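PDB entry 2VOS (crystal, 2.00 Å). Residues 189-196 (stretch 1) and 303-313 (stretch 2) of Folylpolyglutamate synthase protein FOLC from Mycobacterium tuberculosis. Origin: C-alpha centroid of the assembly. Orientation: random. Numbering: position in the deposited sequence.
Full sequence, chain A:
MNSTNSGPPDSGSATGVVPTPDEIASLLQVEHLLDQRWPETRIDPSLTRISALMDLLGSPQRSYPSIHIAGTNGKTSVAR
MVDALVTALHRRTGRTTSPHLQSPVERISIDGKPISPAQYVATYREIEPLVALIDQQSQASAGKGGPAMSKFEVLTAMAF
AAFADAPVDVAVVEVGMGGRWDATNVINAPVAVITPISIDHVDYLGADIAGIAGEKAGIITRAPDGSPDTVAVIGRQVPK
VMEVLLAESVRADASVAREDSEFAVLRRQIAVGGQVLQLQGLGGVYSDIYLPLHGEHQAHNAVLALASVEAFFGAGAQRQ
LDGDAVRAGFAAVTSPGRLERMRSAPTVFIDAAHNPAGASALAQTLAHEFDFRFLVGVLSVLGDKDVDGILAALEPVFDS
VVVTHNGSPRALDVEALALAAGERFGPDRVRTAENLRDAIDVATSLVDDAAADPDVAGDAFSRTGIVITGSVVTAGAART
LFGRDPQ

Stretch 1 (189-196) APVAVITP
Stretch 2, residues 303-313: VLALASVEAFF

Strand 191-194 of stretch 1 packs against helix 303-312, a helix already under way before stretch 2; the N-to-C directions are nearly antiparallel (168°) and the axes approach to 8.9 Å. The register pairs Thr195 with Leu304 (CA to CA 7.7 Å) at one end and Val191 with Phe312 (CA to CA 6.1 Å) at the other. The strand is extended (phi -117 to -132°, psi 106 to 134°), so its side chains alternate: Val191 and Val193, both chi1 t, point toward the helix, Ala192 and Ile194 away. The helix keeps regular i to i-4 backbone hydrogen bonds, from Ala307 N to Val303 O (3.0 Å) through Phe312 N to Ser308 O (3.0 Å).

Along stretch 2, Val303 is out of reach; Leu304 (chi1 t, chi2 p) makes the first contact, pointing toward the strand. Its CG lies 3.9 Å from Val193 CG1, and its CD2 reaches Thr195 CG2 (3.8 Å; Thr195 chi1 p) and the backbone Ile194 O (4.1 Å). Ala305 points away. One turn on, Ser308 (chi1 m) faces the strand, its OG 3.1 Å from Val193 CG2. This tight approach is no hydrogen bond: the hydroxyl donates back along the helix to Leu304 O (OG to O 2.8 Å), which satisfies it beside an apolar neighbour. Ser308 O also lies 4.0 Å from Val191 CG1. Val309 turns away. Ala311 points toward the strand, its CB 4.2 Å from Val191 CG2. Val191 CG2 also lies 3.9 Å from Phe312 CB and 3.6 Å from Phe312 CA. The Phe312 CA-to-CB bond points sideways to the strand (chi1 t, chi2 80°); Val191 CG2 sits at the ring edge, while Pro190 CG approaches Phe312 CE1 at 4.5 Å. The contact, which buries 321 Å² summed over both sides, has no hydrogen bond across it.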

# COMPACT_ATOMS: atom_id res chain seq x y z
N ALA A 189 -4.36 0.06 -18.95
CA ALA A 189 -3.04 0.62 -18.74
C ALA A 189 -1.98 -0.00 -19.66
O ALA A 189 -1.95 -1.24 -19.84
CB ALA A 189 -2.64 0.47 -17.31
N PRO A 190 -1.09 0.85 -20.21
CA PRO A 190 -0.01 0.27 -21.06
C PRO A 190 1.05 -0.50 -20.22
O PRO A 190 1.85 -1.28 -20.77
CB PRO A 190 0.61 1.50 -21.73
CG PRO A 190 0.22 2.69 -20.82
CD PRO A 190 -1.09 2.34 -20.20
N VAL A 191 1.08 -0.26 -18.91
CA VAL A 191 1.99 -1.00 -18.04
C VAL A 191 1.16 -1.48 -16.84
O VAL A 191 0.51 -0.68 -16.15
CB VAL A 191 3.15 -0.16 -17.49
CG1 VAL A 191 3.96 -1.00 -16.55
CG2 VAL A 191 4.06 0.33 -18.65
N ALA A 192 1.15 -2.79 -16.61
CA ALA A 192 0.45 -3.40 -15.49
C ALA A 192 1.49 -4.07 -14.59
O ALA A 192 2.34 -4.83 -15.05
CB ALA A 192 -0.56 -4.45 -16.01
N VAL A 193 1.44 -3.80 -13.31
CA VAL A 193 2.46 -4.25 -12.44
C VAL A 193 1.82 -5.18 -11.47
O VAL A 193 0.75 -4.84 -10.88
CB VAL A 193 3.01 -3.04 -11.68
CG1 VAL A 193 4.12 -3.43 -10.69
CG2 VAL A 193 3.50 -1.95 -12.68
N ILE A 194 2.45 -6.33 -11.24
CA ILE A 194 1.90 -7.30 -10.25
C ILE A 194 2.94 -7.56 -9.17
O ILE A 194 3.93 -8.24 -9.39
CB ILE A 194 1.52 -8.68 -10.89
CG1 ILE A 194 0.74 -8.49 -12.20
CG2 ILE A 194 0.70 -9.57 -9.83
CD1 ILE A 194 -0.67 -7.85 -12.06
N THR A 195 2.72 -7.01 -7.99
CA THR A 195 3.58 -7.23 -6.87
C THR A 195 3.31 -8.61 -6.23
O THR A 195 2.35 -9.32 -6.59
CB THR A 195 3.38 -6.09 -5.83
OG1 THR A 195 2.19 -6.32 -5.06
CG2 THR A 195 3.28 -4.70 -6.47
N PRO A 196 4.14 -8.99 -5.25
CA PRO A 196 3.99 -10.36 -4.71
C PRO A 196 2.60 -10.64 -4.21
O PRO A 196 2.02 -9.85 -3.49
CB PRO A 196 4.99 -10.40 -3.55
CG PRO A 196 6.16 -9.41 -4.13
CD PRO A 196 5.26 -8.26 -4.63
N VAL A 303 13.16 -2.53 -7.34
CA VAL A 303 13.54 -2.93 -8.69
C VAL A 303 12.26 -3.17 -9.52
O VAL A 303 12.25 -2.99 -10.73
CB VAL A 303 14.40 -4.23 -8.69
CG1 VAL A 303 13.55 -5.44 -8.29
CG2 VAL A 303 15.06 -4.43 -10.04
N LEU A 304 11.17 -3.56 -8.86
CA LEU A 304 9.93 -3.72 -9.59
C LEU A 304 9.43 -2.37 -10.14
O LEU A 304 8.95 -2.28 -11.27
CB LEU A 304 8.86 -4.31 -8.63
CG LEU A 304 7.52 -4.63 -9.29
CD1 LEU A 304 7.73 -5.65 -10.44
CD2 LEU A 304 6.59 -5.30 -8.17
N ALA A 305 9.50 -1.32 -9.29
CA ALA A 305 9.13 0.05 -9.69
C ALA A 305 10.04 0.54 -10.83
O ALA A 305 9.58 1.20 -11.81
CB ALA A 305 9.24 0.98 -8.50
N LEU A 306 11.34 0.27 -10.72
CA LEU A 306 12.27 0.67 -11.77
C LEU A 306 11.89 0.01 -13.11
O LEU A 306 11.71 0.70 -14.13
CB LEU A 306 13.69 0.33 -11.36
CG LEU A 306 14.78 0.41 -12.47
CD1 LEU A 306 14.92 1.90 -12.81
CD2 LEU A 306 16.14 -0.16 -11.97
N ALA A 307 11.75 -1.31 -13.14
CA ALA A 307 11.38 -2.02 -14.36
C ALA A 307 10.06 -1.48 -14.93
O ALA A 307 9.94 -1.25 -16.14
CB ALA A 307 11.29 -3.54 -14.08
N SER A 308 9.10 -1.14 -14.07
CA SER A 308 7.82 -0.59 -14.54
C SER A 308 8.00 0.79 -15.23
O SER A 308 7.35 1.09 -16.24
CB SER A 308 6.85 -0.41 -13.36
OG SER A 308 6.63 -1.67 -12.74
N VAL A 309 8.86 1.62 -14.66
CA VAL A 309 9.08 2.97 -15.21
C VAL A 309 9.90 2.84 -16.51
O VAL A 309 9.62 3.56 -17.50
CB VAL A 309 9.74 3.88 -14.21
CG1 VAL A 309 10.20 5.16 -14.91
CG2 VAL A 309 8.72 4.22 -13.11
N GLU A 310 10.85 1.89 -16.53
CA GLU A 310 11.63 1.59 -17.74
C GLU A 310 10.68 1.15 -18.84
O GLU A 310 10.78 1.64 -19.98
CB GLU A 310 12.64 0.49 -17.47
CG GLU A 310 13.85 0.99 -16.69
CD GLU A 310 14.83 -0.12 -16.49
OE1 GLU A 310 14.43 -1.15 -15.90
OE2 GLU A 310 15.97 -0.03 -17.02
N ALA A 311 9.78 0.23 -18.50
CA ALA A 311 8.82 -0.31 -19.48
C ALA A 311 7.94 0.82 -20.03
O ALA A 311 7.78 0.94 -21.25
CB ALA A 311 7.92 -1.34 -18.85
N PHE A 312 7.43 1.66 -19.14
CA PHE A 312 6.60 2.79 -19.52
C PHE A 312 7.29 3.70 -20.54
O PHE A 312 6.67 4.13 -21.50
CB PHE A 312 6.21 3.62 -18.30
CG PHE A 312 5.34 4.77 -18.63
CD1 PHE A 312 3.97 4.59 -18.83
CD2 PHE A 312 5.87 6.02 -18.80
CE1 PHE A 312 3.16 5.68 -19.19
CE2 PHE A 312 5.07 7.11 -19.14
CZ PHE A 312 3.72 6.95 -19.35
N PHE A 313 8.57 3.99 -20.33
CA PHE A 313 9.30 4.86 -21.24
C PHE A 313 10.04 4.10 -22.33
O PHE A 313 10.79 4.70 -23.06
CB PHE A 313 10.30 5.73 -20.51
CG PHE A 313 9.65 6.83 -19.71
CD1 PHE A 313 9.67 6.79 -18.33
CD2 PHE A 313 8.99 7.87 -20.35
CE1 PHE A 313 9.07 7.81 -17.58
CE2 PHE A 313 8.37 8.89 -19.58
CZ PHE A 313 8.41 8.83 -18.22